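PDB 4N13: phosphate-binding protein PstS from Borrelia burgdorferi, which binds inorganic phosphate with micromolar affinity and serves as the solute-binding component of the PstSACB ABC transporter that imports it. Local coordinates for residues A[141-147]-A[221-225]; A[107-112]-A[147-152]. All blocks are in the same frame, centred on the assembly; numbering follows the deposited sequence.

Contact 1 (A[141-147]-A[221-225]); sequences SSIKDLL and TIKRN
A partly buried helix-strand contact can combine an apolar patch with a polar clasp, and the meeting of helix 141-147 with residues 221-225 illustrates how. The helix crosses strand 223-225 almost at right angles (85°), the axes 9.1 Å apart at closest approach; Leu146 lies opposite Ile222 (CA to CA 6.7 Å) and Ser142 opposite Arg224 (7.2 Å). Ile222 centres an inverse gamma turn that leads into the extended strand, where Arg224 pairs through its backbone with Asp87 of strand 80-93. Ser141 (chi1 t) brings OG to 3.3 Å from Arg224 NH2, and a water accepts from that same NH2 at 3.0 Å. One residue on, Ser142 (chi1 m) accepts a hydrogen bond at OG from Arg224 NE, 2.8 Å away. Ile143 starts off away from the strand, but its m,m rotamer returns CD1 to 3.8 Å from Ile222 CG2. Asp145 (chi1 m) points toward the strand, and its OD2 closes a salt bridge of 2.8 Å with Arg224 NH2, nearly linear at the proton. Leu146 (m,t) fills the centre, CD2 3.4 Å from Lys223 O and CD1 4.3 Å from Arg224 CG. A wider pi-type turn spans 144-147, and at its end Leu147 CD1 reaches Ile222 CD1 at 3.9 Å. Helix 138-151 begins with the Gly138 and Ser139 that, by similarity, bind phosphate, so this contact borders the presumed ligand site of the periplasmic binding-protein fold. The chemistry implies a directional join: Arg224, its chi2 and chi3 both t, reaches across to the helix and has its charge balanced by Asp145 and its NE satisfied by Ser142.

Contact 2 (A[107-112]-A[147-152]); sequences LAKILN and LLNKIF
Where two helices cross steeply, a small residue at the crossing lets the backbones come close, and the pair 107-111 and 147-151 is a clear case. Their N-to-C directions make an angle of 114° (signed crossing -114°), with 9.5 Å between axes, and Ala108 faces Leu148 at a CA separation of 5.8 Å. Leu147 (m,t) points toward the partner helix and sets CD1 against two leucines, 3.7 Å from Leu111 CD1 and 3.9 Å from Leu107 CD2. Leu148, also m,t, sets off sideways, yet its CD2 ends 3.8 Å from both Ala108 O and Asn112 CB, and 4.0 Å from Leu111 CB. Phe91 of strand 80-93 touches Leu107, Leu111 and Leu147, so the two helices pack together against the mixed beta-sheet, in the layered alpha/beta architecture of periplasmic binding proteins. One turn beyond Leu147, Ile151 turns toward Ala108 and lays CG1 3.7 Å from its CB. Phe152 leaves helical geometry (phi/psi -104/143) while its amide still bonds to Leu148 O; with chi1 m its ring reaches back over the partner's C-terminal end. CE1 lies 3.8 Å from Ala108 CB, Lys109 CG approaches the ring edge at 3.9 Å from CZ, and Asn112 ND2 sits over one face, 3.4 Å from CZ, while donating its hydrogen bond to Glu157 O.

In the fold
Both contacts draw on helix 138-151 and share Leu147, whose CD1 meets Ile222 in contact 1 and Leu107 and Leu111 in contact 2. Their centres are 10 Å apart, and Ile143 CG2 of contact 1 touches Leu111 CD1 of contact 2 at 3.6 Å, so one apolar layer runs through both. Each is partly buried, but contact 1 lies about 6 Å from the centre of the chain and contact 2 about 16 Å. Their chemistry differs as well: the helix-strand contact, nearer the presumed phosphate site, adds a salt bridge and a hydrogen bond to its packing, whereas the helix-helix contact has no hydrogen bond across it and relies on side-chain fit.

Contact 1 (A[141-147]-A[221-225])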
loop_
_atom_site.group_PDB
_atom_site.type_symbol
_atom_site.label_atom_id
_atom_site.label_comp_id
_atom_site.label_asym_id
_atom_site.label_seq_id
_atom_site.Cartn_x
_atom_site.Cartn_y
_atom_site.Cartn_z
ATOM N N SER A 141 4.091 6.997 -5.155
ATOM C CA SER A 141 3.761 7.699 -3.922
ATOM C C SER A 141 3.988 6.809 -2.703
ATOM O O SER A 141 4.504 7.261 -1.686
ATOM C CB SER A 141 2.309 8.195 -3.955
ATOM O OG SER A 141 1.937 8.770 -2.709
ATOM N N SER A 142 3.587 5.549 -2.800
ATOM C CA SER A 142 3.716 4.626 -1.683
ATOM C C SER A 142 5.176 4.342 -1.360
ATOM O O SER A 142 5.550 4.305 -0.195
ATOM C CB SER A 142 2.967 3.329 -1.975
ATOM O OG SER A 142 1.566 3.502 -1.867
ATOM N N ILE A 143 6.009 4.146 -2.377
ATOM C CA ILE A 143 7.413 3.849 -2.126
ATOM C C ILE A 143 8.109 5.094 -1.579
ATOM O O ILE A 143 8.921 5.021 -0.663
ATOM C CB ILE A 143 8.100 3.312 -3.397
ATOM C CG1 ILE A 143 7.516 1.934 -3.779
ATOM C CG2 ILE A 143 9.623 3.271 -3.221
ATOM C CD1 ILE A 143 7.560 0.871 -2.678
ATOM N N LYS A 144 7.784 6.261 -2.124
ATOM C CA LYS A 144 8.372 7.490 -1.603
ATOM C C LYS A 144 8.017 7.682 -0.120
ATOM O O LYS A 144 8.870 8.027 0.702
ATOM C CB LYS A 144 7.944 8.702 -2.436
ATOM C CG LYS A 144 8.504 10.004 -1.935
ATOM C CD LYS A 144 8.572 11.050 -3.040
ATOM C CE LYS A 144 8.807 12.454 -2.480
ATOM N NZ LYS A 144 9.900 12.508 -1.470
ATOM N N ASP A 145 6.759 7.438 0.222
ATOM C CA ASP A 145 6.269 7.669 1.569
ATOM C C ASP A 145 6.748 6.605 2.555
ATOM O O ASP A 145 7.066 6.915 3.699
ATOM C CB ASP A 145 4.736 7.748 1.553
ATOM C CG ASP A 145 4.225 9.013 0.849
ATOM O OD1 ASP A 145 5.032 9.952 0.612
ATOM O OD2 ASP A 145 3.013 9.074 0.540
ATOM N N LEU A 146 6.798 5.352 2.117
ATOM C CA LEU A 146 7.098 4.235 3.010
ATOM C C LEU A 146 8.590 4.044 3.212
ATOM O O LEU A 146 9.014 3.567 4.255
ATOM C CB LEU A 146 6.512 2.937 2.459
ATOM C CG LEU A 146 4.991 2.851 2.481
ATOM C CD1 LEU A 146 4.576 1.663 1.629
ATOM C CD2 LEU A 146 4.453 2.736 3.909
ATOM N N LEU A 147 9.380 4.370 2.195
ATOM C CA LEU A 147 10.809 4.138 2.248
ATOM C C LEU A 147 11.588 5.447 2.285
ATOM O O LEU A 147 12.229 5.745 3.282
ATOM C CB LEU A 147 11.272 3.229 1.094
ATOM C CG LEU A 147 11.004 1.744 1.292
ATOM C CD1 LEU A 147 11.099 0.959 -0.001
ATOM C CD2 LEU A 147 11.996 1.209 2.310
ATOM N N THR A 221 7.416 -4.940 5.702
ATOM C CA THR A 221 7.275 -3.526 5.976
ATOM C C THR A 221 6.764 -2.663 4.808
ATOM O O THR A 221 6.352 -1.526 5.010
ATOM C CB THR A 221 8.619 -2.948 6.474
ATOM O OG1 THR A 221 9.657 -3.293 5.547
ATOM C CG2 THR A 221 8.955 -3.496 7.861
ATOM N N ILE A 222 6.797 -3.187 3.590
ATOM C CA ILE A 222 6.494 -2.369 2.410
ATOM C C ILE A 222 5.009 -2.452 2.044
ATOM O O ILE A 222 4.611 -3.155 1.122
ATOM C CB ILE A 222 7.374 -2.750 1.188
ATOM C CG1 ILE A 222 8.825 -3.019 1.585
ATOM C CG2 ILE A 222 7.288 -1.653 0.135
ATOM C CD1 ILE A 222 9.517 -1.861 2.199
ATOM N N LYS A 223 4.181 -1.772 2.816
ATOM C CA LYS A 223 2.752 -1.748 2.553
ATOM C C LYS A 223 2.122 -0.552 3.204
ATOM O O LYS A 223 2.610 -0.063 4.216
ATOM C CB LYS A 223 2.048 -3.022 3.045
ATOM C CG LYS A 223 1.832 -3.137 4.559
ATOM C CD LYS A 223 3.038 -3.610 5.311
ATOM C CE LYS A 223 2.721 -3.891 6.786
ATOM N NZ LYS A 223 2.424 -2.617 7.521
ATOM N N ARG A 224 1.028 -0.090 2.610
ATOM C CA ARG A 224 0.122 0.833 3.266
ATOM C C ARG A 224 -0.949 0.032 3.977
ATOM O O ARG A 224 -1.476 -0.947 3.450
ATOM C CB ARG A 224 -0.526 1.754 2.248
ATOM C CG ARG A 224 0.447 2.669 1.524
ATOM C CD ARG A 224 -0.294 3.889 1.096
ATOM N NE ARG A 224 0.432 4.852 0.272
ATOM C CZ ARG A 224 1.068 5.932 0.727
ATOM N NH1 ARG A 224 1.186 6.164 2.028
ATOM N NH2 ARG A 224 1.603 6.782 -0.129
ATOM N N ASN A 225 -1.263 0.461 5.183
ATOM C CA ASN A 225 -2.337 -0.126 5.973
ATOM C C ASN A 225 -3.605 0.689 5.740
ATOM O O ASN A 225 -3.637 1.891 6.023
ATOM C CB ASN A 225 -1.964 -0.087 7.462
ATOM C CG ASN A 225 -0.840 -1.053 7.841
ATOM O OD1 ASN A 225 -0.279 -1.730 7.011
ATOM N ND2 ASN A 225 -0.531 -1.116 9.135
HETATM O O HOH W 1 0.193 6.273 -2.759
#

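Contact 2 (A[107-112]-A[147-152])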
loop_
_atom_site.group_PDB
_atom_site.type_symbol
_atom_site.label_atom_id
_atom_site.label_comp_id
_atom_site.label_asym_id
_atom_site.label_seq_id
_atom_site.Cartn_x
_atom_site.Cartn_y
_atom_site.Cartn_z
ATOM N N LEU A 107 17.816 -0.819 0.657
ATOM C CA LEU A 107 16.865 -0.660 -0.419
ATOM C C LEU A 107 16.599 0.833 -0.690
ATOM O O LEU A 107 16.583 1.272 -1.847
ATOM C CB LEU A 107 15.589 -1.403 -0.054
ATOM C CG LEU A 107 14.492 -1.435 -1.116
ATOM C CD1 LEU A 107 14.961 -2.033 -2.421
ATOM C CD2 LEU A 107 13.323 -2.252 -0.587
ATOM N N ALA A 108 16.398 1.603 0.372
ATOM C CA ALA A 108 16.182 3.036 0.229
ATOM C C ALA A 108 17.379 3.723 -0.415
ATOM O O ALA A 108 17.210 4.651 -1.195
ATOM C CB ALA A 108 15.880 3.651 1.564
ATOM N N LYS A 109 18.589 3.266 -0.113
ATOM C CA LYS A 109 19.788 3.832 -0.709
ATOM C C LYS A 109 19.931 3.442 -2.182
ATOM O O LYS A 109 20.530 4.184 -2.958
ATOM C CB LYS A 109 21.013 3.397 0.098
ATOM C CG LYS A 109 21.133 4.101 1.442
ATOM C CD LYS A 109 22.276 3.514 2.268
ATOM C CE LYS A 109 22.450 4.245 3.574
ATOM N NZ LYS A 109 23.600 3.705 4.337
ATOM N N ILE A 110 19.392 2.292 -2.603
ATOM C CA ILE A 110 19.329 1.997 -4.051
ATOM C C ILE A 110 18.338 2.976 -4.695
ATOM O O ILE A 110 18.607 3.587 -5.737
ATOM C CB ILE A 110 18.925 0.527 -4.330
ATOM C CG1 ILE A 110 20.038 -0.412 -3.869
ATOM C CG2 ILE A 110 18.576 0.337 -5.793
ATOM C CD1 ILE A 110 19.705 -1.878 -3.944
ATOM N N LEU A 111 17.200 3.154 -4.047
ATOM C CA LEU A 111 16.151 3.992 -4.596
ATOM C C LEU A 111 16.546 5.446 -4.741
ATOM O O LEU A 111 16.077 6.100 -5.672
ATOM C CB LEU A 111 14.870 3.870 -3.758
ATOM C CG LEU A 111 14.235 2.493 -3.755
ATOM C CD1 LEU A 111 13.113 2.409 -2.744
ATOM C CD2 LEU A 111 13.716 2.191 -5.113
ATOM N N ASN A 112 17.355 5.956 -3.810
ATOM C CA ASN A 112 17.752 7.351 -3.857
ATOM C C ASN A 112 19.104 7.571 -4.520
ATOM O O ASN A 112 19.558 8.703 -4.615
ATOM C CB ASN A 112 17.698 8.005 -2.468
ATOM C CG ASN A 112 19.008 7.969 -1.731
ATOM O OD1 ASN A 112 19.809 7.039 -1.871
ATOM N ND2 ASN A 112 19.236 8.994 -0.914
ATOM N N LEU A 147 9.380 4.370 2.195
ATOM C CA LEU A 147 10.809 4.138 2.248
ATOM C C LEU A 147 11.588 5.447 2.285
ATOM O O LEU A 147 12.229 5.745 3.282
ATOM C CB LEU A 147 11.272 3.229 1.094
ATOM C CG LEU A 147 11.004 1.744 1.292
ATOM C CD1 LEU A 147 11.099 0.959 -0.001
ATOM C CD2 LEU A 147 11.996 1.209 2.310
ATOM N N LEU A 148 11.537 6.243 1.224
ATOM C CA LEU A 148 12.420 7.393 1.133
ATOM C C LEU A 148 12.185 8.392 2.250
ATOM O O LEU A 148 13.143 8.852 2.877
ATOM C CB LEU A 148 12.253 8.093 -0.217
ATOM C CG LEU A 148 12.727 7.298 -1.431
ATOM C CD1 LEU A 148 12.405 8.038 -2.732
ATOM C CD2 LEU A 148 14.218 7.031 -1.355
ATOM N N ASN A 149 10.921 8.740 2.482
ATOM C CA ASN A 149 10.605 9.778 3.457
ATOM C C ASN A 149 10.836 9.328 4.891
ATOM O O ASN A 149 10.987 10.154 5.768
ATOM C CB ASN A 149 9.161 10.254 3.300
ATOM C CG ASN A 149 8.948 11.057 2.042
ATOM O OD1 ASN A 149 9.897 11.411 1.344
ATOM N ND2 ASN A 149 7.690 11.352 1.741
ATOM N N LYS A 150 10.871 8.022 5.128
ATOM C CA LYS A 150 11.106 7.502 6.472
ATOM C C LYS A 150 12.583 7.255 6.749
ATOM O O LYS A 150 13.049 7.446 7.865
ATOM C CB LYS A 150 10.298 6.230 6.709
ATOM C CG LYS A 150 8.800 6.489 6.626
ATOM C CD LYS A 150 7.977 5.393 7.258
ATOM C CE LYS A 150 6.501 5.642 7.065
ATOM N NZ LYS A 150 5.681 4.604 7.735
ATOM N N ILE A 151 13.333 6.854 5.728
ATOM C CA ILE A 151 14.732 6.505 5.941
ATOM C C ILE A 151 15.635 7.743 5.973
ATOM O O ILE A 151 16.609 7.778 6.720
ATOM C CB ILE A 151 15.235 5.517 4.850
ATOM C CG1 ILE A 151 14.626 4.118 5.004
ATOM C CG2 ILE A 151 16.744 5.428 4.856
ATOM C CD1 ILE A 151 14.982 3.436 6.257
ATOM N N PHE A 152 15.327 8.728 5.141
ATOM C CA PHE A 152 16.194 9.894 4.970
ATOM C C PHE A 152 15.650 11.130 5.673
ATOM O O PHE A 152 14.450 11.365 5.697
ATOM C CB PHE A 152 16.408 10.163 3.483
ATOM C CG PHE A 152 17.095 9.033 2.786
ATOM C CD1 PHE A 152 16.438 8.261 1.845
ATOM C CD2 PHE A 152 18.397 8.701 3.110
ATOM C CE1 PHE A 152 17.064 7.200 1.235
ATOM C CE2 PHE A 152 19.034 7.641 2.487
ATOM C CZ PHE A 152 18.359 6.889 1.551
#